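SusD superfamily protein (Bacteroides thetaiotaomicron, PDB 3MCX) is of unknown function but probably acts as a SusD-like outer-membrane protein that captures glycans or other nutrients, and binds zinc ions. Local coordinates at residues Val211-Gly216 with Ala364-Lys369. Sequence-based numbering, arbitrary orientation.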
ATOM      1  N   VAL A 211       5.122   2.886  -8.819  1.00  7.40           N
ATOM      2  CA  VAL A 211       4.235   3.341  -9.884  1.00  7.14           C
ATOM      3  C   VAL A 211       4.646   2.793 -11.262  1.00  7.19           C
ATOM      4  O   VAL A 211       3.832   2.200 -11.996  1.00  7.69           O
ATOM      5  CB  VAL A 211       4.117   4.901  -9.881  1.00  7.52           C
ATOM      6  CG1 VAL A 211       3.352   5.409 -11.088  1.00  7.22           C
ATOM      7  CG2 VAL A 211       3.506   5.370  -8.572  1.00  7.78           C
ATOM      8  N   TYR A 212       5.903   3.015 -11.627  1.00  7.36           N
ATOM      9  CA  TYR A 212       6.406   2.553 -12.927  1.00  7.13           C
ATOM     10  C   TYR A 212       6.280   1.033 -13.072  1.00  8.08           C
ATOM     11  O   TYR A 212       5.934   0.519 -14.137  1.00  7.89           O
ATOM     12  CB  TYR A 212       7.853   2.975 -13.079  1.00  6.68           C
ATOM     13  CG  TYR A 212       8.110   4.423 -13.454  1.00  7.65           C
ATOM     14  CD1 TYR A 212       7.432   5.040 -14.506  1.00  7.88           C
ATOM     15  CD2 TYR A 212       9.081   5.172 -12.766  1.00  8.92           C
ATOM     16  CE1 TYR A 212       7.720   6.365 -14.872  1.00 10.43           C
ATOM     17  CE2 TYR A 212       9.375   6.481 -13.138  1.00  8.42           C
ATOM     18  CZ  TYR A 212       8.692   7.078 -14.171  1.00 10.52           C
ATOM     19  OH  TYR A 212       8.999   8.383 -14.535  1.00  9.98           O
ATOM     20  N   LEU A 213       6.572   0.290 -12.014  1.00  7.51           N
ATOM     21  CA  LEU A 213       6.499  -1.177 -12.071  1.00  7.91           C
ATOM     22  C   LEU A 213       5.069  -1.602 -12.454  1.00  7.56           C
ATOM     23  O   LEU A 213       4.878  -2.481 -13.291  1.00  7.72           O
ATOM     24  CB  LEU A 213       6.928  -1.808 -10.721  1.00  7.87           C
ATOM     25  CG  LEU A 213       7.019  -3.337 -10.671  1.00  8.78           C
ATOM     26  CD1 LEU A 213       7.989  -3.965 -11.694  1.00 11.83           C
ATOM     27  CD2 LEU A 213       7.360  -3.756  -9.233  1.00 11.34           C
ATOM     28  N   ASN A 214       4.070  -0.967 -11.857  1.00  7.18           N
ATOM     29  CA  ASN A 214       2.646  -1.308 -12.109  1.00  7.62           C
ATOM     30  C   ASN A 214       2.159  -0.759 -13.450  1.00  8.23           C
ATOM     31  O   ASN A 214       1.089  -1.130 -13.921  1.00  7.60           O
ATOM     32  CB  ASN A 214       1.780  -0.868 -10.925  1.00  7.49           C
ATOM     33  CG  ASN A 214       1.889  -1.823  -9.781  1.00  7.87           C
ATOM     34  OD1 ASN A 214       1.397  -2.963  -9.888  1.00  8.55           O
ATOM     35  ND2 ASN A 214       2.592  -1.414  -8.711  1.00  8.41           N
HETATM   36  N   MSE A 215       2.970   0.070 -14.101  1.00  8.13           N
HETATM   37  CA  MSE A 215       2.717   0.455 -15.497  1.00  8.86           C
HETATM   38  C   MSE A 215       3.436  -0.463 -16.468  1.00  9.26           C
HETATM   39  O   MSE A 215       3.295  -0.287 -17.700  1.00 11.35           O
HETATM   40  CB  MSE A 215       3.259   1.837 -15.801  1.00 10.66           C
HETATM   41  CG  MSE A 215       2.596   2.940 -15.155  1.00 11.07           C
HETATM   42 SE   MSE A 215       3.514   4.610 -15.572  0.75 10.15          SE
HETATM   43  CE  MSE A 215       3.075   4.937 -16.990  1.00  6.03           C
ATOM     44  N   GLY A 216       4.251  -1.396 -15.971  1.00  8.27           N
ATOM     45  CA  GLY A 216       5.084  -2.221 -16.838  1.00  8.84           C
ATOM     46  C   GLY A 216       6.207  -1.424 -17.501  1.00  7.81           C
ATOM     47  O   GLY A 216       6.741  -1.820 -18.532  1.00  7.94           O
ATOM     48  N   ALA A 364      14.553  -6.000  -8.536  1.00  6.75           N
ATOM     49  CA  ALA A 364      14.742  -7.363  -8.989  1.00  6.64           C
ATOM     50  C   ALA A 364      13.712  -7.738 -10.064  1.00  6.41           C
ATOM     51  O   ALA A 364      14.094  -8.288 -11.101  1.00  5.88           O
ATOM     52  CB  ALA A 364      14.673  -8.334  -7.827  1.00  7.36           C
ATOM     53  N   GLU A 365      12.457  -7.403  -9.811  1.00  7.01           N
ATOM     54  CA  GLU A 365      11.356  -7.725 -10.730  1.00  7.10           C
ATOM     55  C   GLU A 365      11.506  -6.908 -12.038  1.00  7.10           C
ATOM     56  O   GLU A 365      11.409  -7.462 -13.124  1.00  7.42           O
ATOM     57  CB  GLU A 365      10.003  -7.483 -10.083  1.00  7.37           C
ATOM     58  CG  GLU A 365       8.808  -7.901 -10.927  1.00  8.42           C
ATOM     59  CD  GLU A 365       7.483  -7.680 -10.242  1.00  8.93           C
ATOM     60  OE1 GLU A 365       7.435  -7.441  -9.003  1.00  8.13           O
ATOM     61  OE2 GLU A 365       6.456  -7.714 -10.977  1.00 10.32           O
ATOM     62  N   ALA A 366      11.786  -5.610 -11.922  1.00  7.26           N
ATOM     63  CA  ALA A 366      11.943  -4.773 -13.104  1.00  7.17           C
ATOM     64  C   ALA A 366      13.113  -5.249 -13.959  1.00  7.99           C
ATOM     65  O   ALA A 366      13.025  -5.252 -15.185  1.00  7.97           O
ATOM     66  CB  ALA A 366      12.116  -3.309 -12.717  1.00  7.75           C
ATOM     67  N   GLY A 367      14.206  -5.673 -13.324  1.00  7.95           N
ATOM     68  CA  GLY A 367      15.365  -6.152 -14.053  1.00  7.52           C
ATOM     69  C   GLY A 367      15.073  -7.430 -14.835  1.00  7.34           C
ATOM     70  O   GLY A 367      15.379  -7.558 -16.017  1.00  7.87           O
ATOM     71  N   LEU A 368      14.473  -8.401 -14.151  1.00  6.90           N
ATOM     72  CA  LEU A 368      14.134  -9.658 -14.786  1.00  7.57           C
ATOM     73  C   LEU A 368      13.174  -9.431 -15.957  1.00  7.19           C
ATOM     74  O   LEU A 368      13.387  -9.959 -17.020  1.00  8.66           O
ATOM     75  CB  LEU A 368      13.534 -10.640 -13.792  1.00  8.04           C
ATOM     76  CG  LEU A 368      13.283 -12.043 -14.347  1.00 10.99           C
ATOM     77  CD1 LEU A 368      14.568 -12.715 -14.778  1.00 11.32           C
ATOM     78  CD2 LEU A 368      12.592 -12.878 -13.302  1.00 13.53           C
ATOM     79  N   LYS A 369      12.159  -8.597 -15.748  1.00  8.42           N
ATOM     80  CA  LYS A 369      11.160  -8.326 -16.788  1.00  8.50           C
ATOM     81  C   LYS A 369      11.748  -7.602 -17.995  1.00  8.59           C
ATOM     82  O   LYS A 369      11.390  -7.905 -19.146  1.00  9.36           O
ATOM     83  CB  LYS A 369       9.976  -7.554 -16.218  1.00  8.77           C
ATOM     84  CG  LYS A 369       9.054  -8.365 -15.295  1.00  8.86           C
ATOM     85  CD  LYS A 369       8.361  -9.541 -15.987  1.00 10.78           C
ATOM     86  CE  LYS A 369       7.429  -9.135 -17.110  1.00 13.00           C
ATOM     87  NZ  LYS A 369       6.895 -10.334 -17.853  1.00 13.19           N
TER
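Leu213 reaches across to Glu365 and Ala366 with its forked end, and it is the one residue of 211-216 that touches 364-369; 123 Å² is buried, counting both sides. Its two methyls divide the work. CD1 of Leu213 sits 4.0 Å from CD of Glu365. The same methyl meets the facing backbone, with Leu213 CD1 4.1 Å from Ala366 N, and makes an apolar touch at 4.3 Å from Ala366 CB. The other branch, CD2, comes to 3.7 Å from OE1 of Glu365. The two side chains cross at about a right angle. Leu213 carries CG anti to its own amide nitrogen (chi1 -175°), which extends the fork toward the facing helix. Glu365 too has CG anti to its amide nitrogen and then continues extended (chi2 179°), carrying its carboxylate across the leucine fork.

Glu365 is buried, and its carboxylate oxygens find polar partners outside the two segments: OE2 forms a salt bridge with NE of Arg426 and accepts a hydrogen bond from Asn427, while OE1 has a long, weak ion pair with Arg410. Arg426 also donates through NH1 to OD1 of Asn214, linking both segments through one guanidinium. Replacing Glu365 with an alanine would probably leave Arg426 without its carboxylate mate and open a gap beside the Leu213 methyls.

Beyond Leu213, the chain leaves helix 201-214 in a Schellman motif: Gly216 has positive phi (69°), and its N bonds back to Leu213 O at 3.0 Å. The contact joins the end of that helix to helix 356-370, away from the zinc sites, a helix-against-helix packing consistent with the TPR-like architecture of SusD proteins; Tyr218 of helix 218-231 touches both Leu213 and Lys369, and helix 403-414 packs against Glu365 through Leu403, Ile406 and Leu407.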